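Local atomic coordinates of putative secreted lipase (Streptomyces sp. W007, PDB entry 5H6B), a protein that probably catalyses the hydrolysis of triacylglycerols, as a heat-stable secreted lipase of the alpha/beta-hydrolase superfamily. Residues D185-Y199 with Q209-Q222. Numbering follows the deposited sequence.
Sequences DTVPGVRYTVIATKY and QYLDGPNVRNVLLQ. With ZN (zinc ion), chain D.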
loop_
_atom_site.group_PDB
_atom_site.type_symbol
_atom_site.label_atom_id
_atom_site.label_comp_id
_atom_site.label_asym_id
_atom_site.label_seq_id
_atom_site.Cartn_x
_atom_site.Cartn_y
_atom_site.Cartn_z
ATOM N N ASP A 185 9.486 8.160 11.447
ATOM C CA ASP A 185 8.696 7.439 10.454
ATOM C C ASP A 185 7.671 6.486 11.060
ATOM O O ASP A 185 6.591 6.292 10.492
ATOM C CB ASP A 185 9.607 6.600 9.579
ATOM C CG ASP A 185 10.504 7.410 8.722
ATOM O OD1 ASP A 185 10.398 8.643 8.723
ATOM O OD2 ASP A 185 11.325 6.790 8.031
ATOM N N THR A 186 8.023 5.872 12.189
ATOM C CA THR A 186 7.226 4.792 12.742
ATOM C C THR A 186 6.484 5.140 14.024
ATOM O O THR A 186 6.714 6.154 14.667
ATOM C CB THR A 186 8.060 3.508 12.940
ATOM O OG1 THR A 186 9.157 3.753 13.819
ATOM C CG2 THR A 186 8.592 3.034 11.615
ATOM N N VAL A 187 5.547 4.269 14.345
ATOM C CA VAL A 187 4.708 4.360 15.511
ATOM C C VAL A 187 4.975 3.040 16.229
ATOM O O VAL A 187 5.094 2.006 15.573
ATOM C CB VAL A 187 3.235 4.568 15.049
ATOM C CG1 VAL A 187 2.230 3.694 15.796
ATOM C CG2 VAL A 187 2.865 6.046 15.119
ATOM N N PRO A 188 5.108 3.063 17.572
ATOM C CA PRO A 188 5.333 1.791 18.281
ATOM C C PRO A 188 4.085 0.882 18.221
ATOM O O PRO A 188 2.954 1.386 18.137
ATOM C CB PRO A 188 5.660 2.238 19.723
ATOM C CG PRO A 188 5.018 3.575 19.869
ATOM C CD PRO A 188 4.898 4.194 18.503
ATOM N N GLY A 189 4.311 -0.431 18.238
ATOM C CA GLY A 189 3.249 -1.438 18.105
ATOM C C GLY A 189 3.095 -2.041 16.708
ATOM O O GLY A 189 2.392 -3.041 16.557
ATOM N N VAL A 190 3.745 -1.459 15.691
ATOM C CA VAL A 190 3.509 -1.839 14.287
ATOM C C VAL A 190 4.774 -2.378 13.618
ATOM O O VAL A 190 5.865 -1.816 13.777
ATOM C CB VAL A 190 2.945 -0.644 13.470
ATOM C CG1 VAL A 190 2.629 -1.054 12.028
ATOM C CG2 VAL A 190 1.703 -0.090 14.155
ATOM N N ARG A 191 4.621 -3.471 12.871
ATOM C CA ARG A 191 5.714 -4.026 12.079
ATOM C C ARG A 191 5.618 -3.535 10.632
ATOM O O ARG A 191 4.644 -3.796 9.932
ATOM C CB ARG A 191 5.727 -5.553 12.171
ATOM C CG ARG A 191 5.895 -6.035 13.617
ATOM C CD ARG A 191 6.940 -7.134 13.790
ATOM N NE ARG A 191 6.375 -8.483 13.693
ATOM C CZ ARG A 191 7.086 -9.611 13.590
ATOM N NH1 ARG A 191 8.421 -9.599 13.552
ATOM N NH2 ARG A 191 6.449 -10.776 13.518
ATOM N N TYR A 192 6.648 -2.812 10.208
ATOM C CA TYR A 192 6.692 -2.155 8.914
ATOM C C TYR A 192 7.611 -2.904 7.982
ATOM O O TYR A 192 8.748 -3.218 8.364
ATOM C CB TYR A 192 7.244 -0.742 9.061
ATOM C CG TYR A 192 6.406 0.213 9.878
ATOM C CD1 TYR A 192 6.434 0.192 11.280
ATOM C CD2 TYR A 192 5.618 1.170 9.254
ATOM C CE1 TYR A 192 5.695 1.098 12.023
ATOM C CE2 TYR A 192 4.888 2.080 9.990
ATOM C CZ TYR A 192 4.919 2.045 11.364
ATOM O OH TYR A 192 4.150 2.955 12.047
ATOM N N THR A 193 7.133 -3.162 6.761
ATOM C CA THR A 193 7.973 -3.683 5.668
ATOM C C THR A 193 7.840 -2.734 4.460
ATOM O O THR A 193 6.775 -2.162 4.218
ATOM C CB THR A 193 7.570 -5.121 5.272
ATOM O OG1 THR A 193 7.503 -5.950 6.447
ATOM C CG2 THR A 193 8.548 -5.738 4.256
ATOM N N VAL A 194 8.946 -2.524 3.757
ATOM C CA VAL A 194 8.963 -1.745 2.531
ATOM C C VAL A 194 9.680 -2.586 1.478
ATOM O O VAL A 194 10.767 -3.116 1.723
ATOM C CB VAL A 194 9.673 -0.393 2.689
ATOM C CG1 VAL A 194 9.723 0.350 1.364
ATOM C CG2 VAL A 194 8.987 0.462 3.731
ATOM N N ILE A 195 9.036 -2.730 0.322
ATOM C CA ILE A 195 9.607 -3.416 -0.812
ATOM C C ILE A 195 9.690 -2.361 -1.907
ATOM O O ILE A 195 8.673 -1.800 -2.324
ATOM C CB ILE A 195 8.744 -4.611 -1.250
ATOM C CG1 ILE A 195 8.487 -5.559 -0.074
ATOM C CG2 ILE A 195 9.408 -5.341 -2.408
ATOM C CD1 ILE A 195 7.296 -6.460 -0.259
ATOM N N ALA A 196 10.920 -2.096 -2.348
ATOM C CA ALA A 196 11.229 -1.096 -3.333
ATOM C C ALA A 196 11.999 -1.727 -4.469
ATOM O O ALA A 196 12.622 -2.791 -4.304
ATOM C CB ALA A 196 12.051 0.020 -2.704
ATOM N N THR A 197 11.962 -1.047 -5.614
ATOM C CA THR A 197 12.716 -1.451 -6.806
ATOM C C THR A 197 13.643 -0.298 -7.224
ATOM O O THR A 197 13.251 0.887 -7.241
ATOM C CB THR A 197 11.809 -1.861 -7.988
ATOM O OG1 THR A 197 12.600 -2.038 -9.162
ATOM C CG2 THR A 197 10.718 -0.818 -8.284
ATOM N N LYS A 198 14.857 -0.661 -7.607
ATOM C CA LYS A 198 15.877 0.307 -7.957
ATOM C C LYS A 198 15.569 0.908 -9.316
ATOM O O LYS A 198 16.133 1.916 -9.658
ATOM C CB LYS A 198 17.259 -0.348 -7.974
ATOM C CG LYS A 198 17.589 -1.065 -9.274
ATOM C CD LYS A 198 18.701 -2.076 -9.117
ATOM C CE LYS A 198 20.021 -1.426 -8.786
ATOM N NZ LYS A 198 21.016 -2.504 -8.545
ATOM N N TYR A 199 14.684 0.278 -10.097
ATOM C CA TYR A 199 14.243 0.842 -11.375
ATOM C C TYR A 199 12.983 1.714 -11.234
ATOM O O TYR A 199 12.334 2.019 -12.237
ATOM C CB TYR A 199 14.027 -0.285 -12.382
ATOM C CG TYR A 199 15.240 -1.159 -12.502
ATOM C CD1 TYR A 199 16.388 -0.712 -13.174
ATOM C CD2 TYR A 199 15.266 -2.420 -11.909
ATOM C CE1 TYR A 199 17.518 -1.513 -13.275
ATOM C CE2 TYR A 199 16.385 -3.230 -12.008
ATOM C CZ TYR A 199 17.510 -2.773 -12.678
ATOM O OH TYR A 199 18.609 -3.608 -12.743
ATOM N N GLN A 209 11.812 5.821 -0.277
ATOM C CA GLN A 209 10.662 4.960 -0.008
ATOM C C GLN A 209 10.831 4.221 1.317
ATOM O O GLN A 209 9.850 3.923 1.990
ATOM C CB GLN A 209 10.470 3.953 -1.134
ATOM C CG GLN A 209 10.275 4.599 -2.501
ATOM C CD GLN A 209 10.256 3.577 -3.605
ATOM O OE1 GLN A 209 9.924 2.411 -3.384
ATOM N NE2 GLN A 209 10.630 3.999 -4.804
ATOM N N TYR A 210 12.087 3.931 1.672
ATOM C CA TYR A 210 12.418 3.211 2.899
ATOM C C TYR A 210 12.016 3.968 4.155
ATOM O O TYR A 210 12.087 5.190 4.197
ATOM C CB TYR A 210 13.917 2.911 2.984
ATOM C CG TYR A 210 14.466 1.936 1.979
ATOM C CD1 TYR A 210 13.672 0.922 1.418
ATOM C CD2 TYR A 210 15.818 1.986 1.620
ATOM C CE1 TYR A 210 14.212 0.028 0.509
ATOM C CE2 TYR A 210 16.364 1.090 0.713
ATOM C CZ TYR A 210 15.549 0.113 0.169
ATOM O OH TYR A 210 16.056 -0.775 -0.734
ATOM N N LEU A 211 11.590 3.207 5.163
ATOM C CA LEU A 211 11.264 3.726 6.475
ATOM C C LEU A 211 12.421 3.477 7.456
ATOM O O LEU A 211 13.292 2.647 7.236
ATOM C CB LEU A 211 9.987 3.074 6.995
ATOM C CG LEU A 211 8.686 3.451 6.279
ATOM C CD1 LEU A 211 7.591 2.464 6.659
ATOM C CD2 LEU A 211 8.228 4.858 6.602
ATOM N N ASP A 212 12.405 4.221 8.548
ATOM C CA ASP A 212 13.412 4.115 9.590
ATOM C C ASP A 212 12.736 3.908 10.936
ATOM O O ASP A 212 11.759 4.578 11.265
ATOM C CB ASP A 212 14.236 5.392 9.622
ATOM C CG ASP A 212 15.115 5.503 10.850
ATOM O OD1 ASP A 212 16.253 4.986 10.833
ATOM O OD2 ASP A 212 14.669 6.160 11.809
ATOM N N GLY A 213 13.299 3.005 11.718
ATOM C CA GLY A 213 12.807 2.717 13.048
ATOM C C GLY A 213 13.301 1.357 13.500
ATOM O O GLY A 213 13.849 0.588 12.696
ATOM N N PRO A 214 13.105 1.039 14.791
ATOM C CA PRO A 214 13.498 -0.284 15.273
ATOM C C PRO A 214 12.700 -1.447 14.656
ATOM O O PRO A 214 13.259 -2.539 14.536
ATOM C CB PRO A 214 13.257 -0.191 16.788
ATOM C CG PRO A 214 12.204 0.847 16.933
ATOM C CD PRO A 214 12.495 1.857 15.856
ATOM N N ASN A 215 11.436 -1.223 14.265
ATOM C CA ASN A 215 10.576 -2.320 13.754
ATOM C C ASN A 215 10.277 -2.221 12.256
ATOM O O ASN A 215 9.131 -2.429 11.815
ATOM C CB ASN A 215 9.273 -2.408 14.560
ATOM C CG ASN A 215 9.518 -2.642 16.038
ATOM O OD1 ASN A 215 10.463 -3.325 16.426
ATOM N ND2 ASN A 215 8.671 -2.070 16.867
ATOM N N VAL A 216 11.333 -1.945 11.492
ATOM C CA VAL A 216 11.259 -1.758 10.050
ATOM C C VAL A 216 12.134 -2.768 9.332
ATOM O O VAL A 216 13.260 -3.014 9.749
ATOM C CB VAL A 216 11.728 -0.362 9.640
ATOM C CG1 VAL A 216 11.683 -0.213 8.125
ATOM C CG2 VAL A 216 10.878 0.695 10.327
ATOM N N ARG A 217 11.607 -3.340 8.247
ATOM C CA ARG A 217 12.394 -4.142 7.339
ATOM C C ARG A 217 12.308 -3.531 5.943
ATOM O O ARG A 217 11.243 -3.509 5.356
ATOM C CB ARG A 217 11.894 -5.579 7.330
ATOM C CG ARG A 217 12.765 -6.495 6.483
ATOM C CD ARG A 217 12.640 -7.949 6.922
ATOM N NE ARG A 217 13.167 -8.876 5.909
ATOM C CZ ARG A 217 12.548 -9.215 4.771
ATOM N NH1 ARG A 217 11.358 -8.707 4.466
ATOM N NH2 ARG A 217 13.126 -10.074 3.922
ATOM N N ASN A 218 13.430 -3.048 5.419
ATOM C CA ASN A 218 13.478 -2.488 4.077
ATOM C C ASN A 218 14.107 -3.514 3.168
ATOM O O ASN A 218 15.165 -4.025 3.475
ATOM C CB ASN A 218 14.287 -1.188 4.042
ATOM C CG ASN A 218 13.571 -0.040 4.733
ATOM O OD1 ASN A 218 12.438 0.295 4.406
ATOM N ND2 ASN A 218 14.234 0.569 5.700
ATOM N N VAL A 219 13.463 -3.770 2.031
ATOM C CA VAL A 219 13.848 -4.817 1.107
ATOM C C VAL A 219 13.963 -4.258 -0.306
ATOM O O VAL A 219 13.057 -3.559 -0.800
ATOM C CB VAL A 219 12.788 -5.931 1.118
ATOM C CG1 VAL A 219 13.189 -7.078 0.192
ATOM C CG2 VAL A 219 12.575 -6.426 2.551
ATOM N N LEU A 220 15.088 -4.557 -0.938
ATOM C CA LEU A 220 15.335 -4.200 -2.311
ATOM C C LEU A 220 14.970 -5.412 -3.157
ATOM O O LEU A 220 15.553 -6.495 -2.986
ATOM C CB LEU A 220 16.801 -3.832 -2.517
ATOM C CG LEU A 220 17.174 -3.364 -3.929
ATOM C CD1 LEU A 220 16.392 -2.113 -4.306
ATOM C CD2 LEU A 220 18.679 -3.118 -4.045
ATOM N N LEU A 221 14.013 -5.218 -4.065
ATOM C CA LEU A 221 13.513 -6.288 -4.935
ATOM C C LEU A 221 14.617 -7.035 -5.692
ATOM O O LEU A 221 14.542 -8.255 -5.886
ATOM C CB LEU A 221 12.515 -5.711 -5.961
ATOM C CG LEU A 221 11.856 -6.673 -6.952
ATOM C CD1 LEU A 221 10.950 -7.622 -6.179
ATOM C CD2 LEU A 221 11.105 -5.898 -8.042
ATOM N N GLN A 222 15.629 -6.299 -6.128
ATOM C CA GLN A 222 16.709 -6.888 -6.888
ATOM C C GLN A 222 17.645 -7.749 -5.996
ATOM O O GLN A 222 18.329 -8.612 -6.528
ATOM C CB GLN A 222 17.471 -5.847 -7.694
ATOM C CG GLN A 222 16.671 -5.256 -8.872
ATOM C CD GLN A 222 15.473 -4.406 -8.448
ATOM O OE1 GLN A 222 14.392 -4.490 -9.024
ATOM N NE2 GLN A 222 15.662 -3.604 -7.430
HETATM ZN ZN ZN D . 11.639 9.546 7.481
HETATM O O HOH W 1 12.516 8.169 11.526
HETATM O O HOH W 2 10.754 5.681 13.291
HETATM O O HOH W 3 9.715 0.857 14.310
HETATM O O HOH W 4 10.065 1.071 -5.619
#
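The carboxylate of D185 divides its oxygens between a metal and a main chain: OD1 binds the zinc ion at 2.0 Å, a site shared with H139, while D185 OD2 accepts from D212 N at 2.8 Å. That N-H arrives on the anti side of the carboxylate, 20° out of its plane, and holds the metal-binding group against the loop that leads into strand 216-220. Beyond it, strands 191-196 and 216-220 run parallel, their directions 9° apart. Y192, V194 and A196 each use N-H and C=O toward 215-221, from Y192 N to N215 O (3.0 Å) through to A196 O, which accepts from L221 N (2.8 Å).

The loop 209-212 folds back over the face carrying Y192, V194 and A196. L211 CD1 packs against Y192 CD2 and V194 CG2, its side chain crossing both at roughly right angles. V194 CG1, anti to its own N (chi1 177°), reaches the edge of the Y210 ring, one face of which carries N218 CB near its rim. N218 pins this loop by pairing its amide with the L211 backbone: ND2 gives a straight, in-plane bond to L211 O (2.8 Å), and OD1 accepts from L211 N. On the other face, T193 and I195 meet helix 240-250, where E245 forms a salt bridge with R217. A parallel sheet between helices, here 240-250 and, against Y192, 115-121, with 216-220 outermost within the chain, is characteristic of the alpha/beta-hydrolase fold.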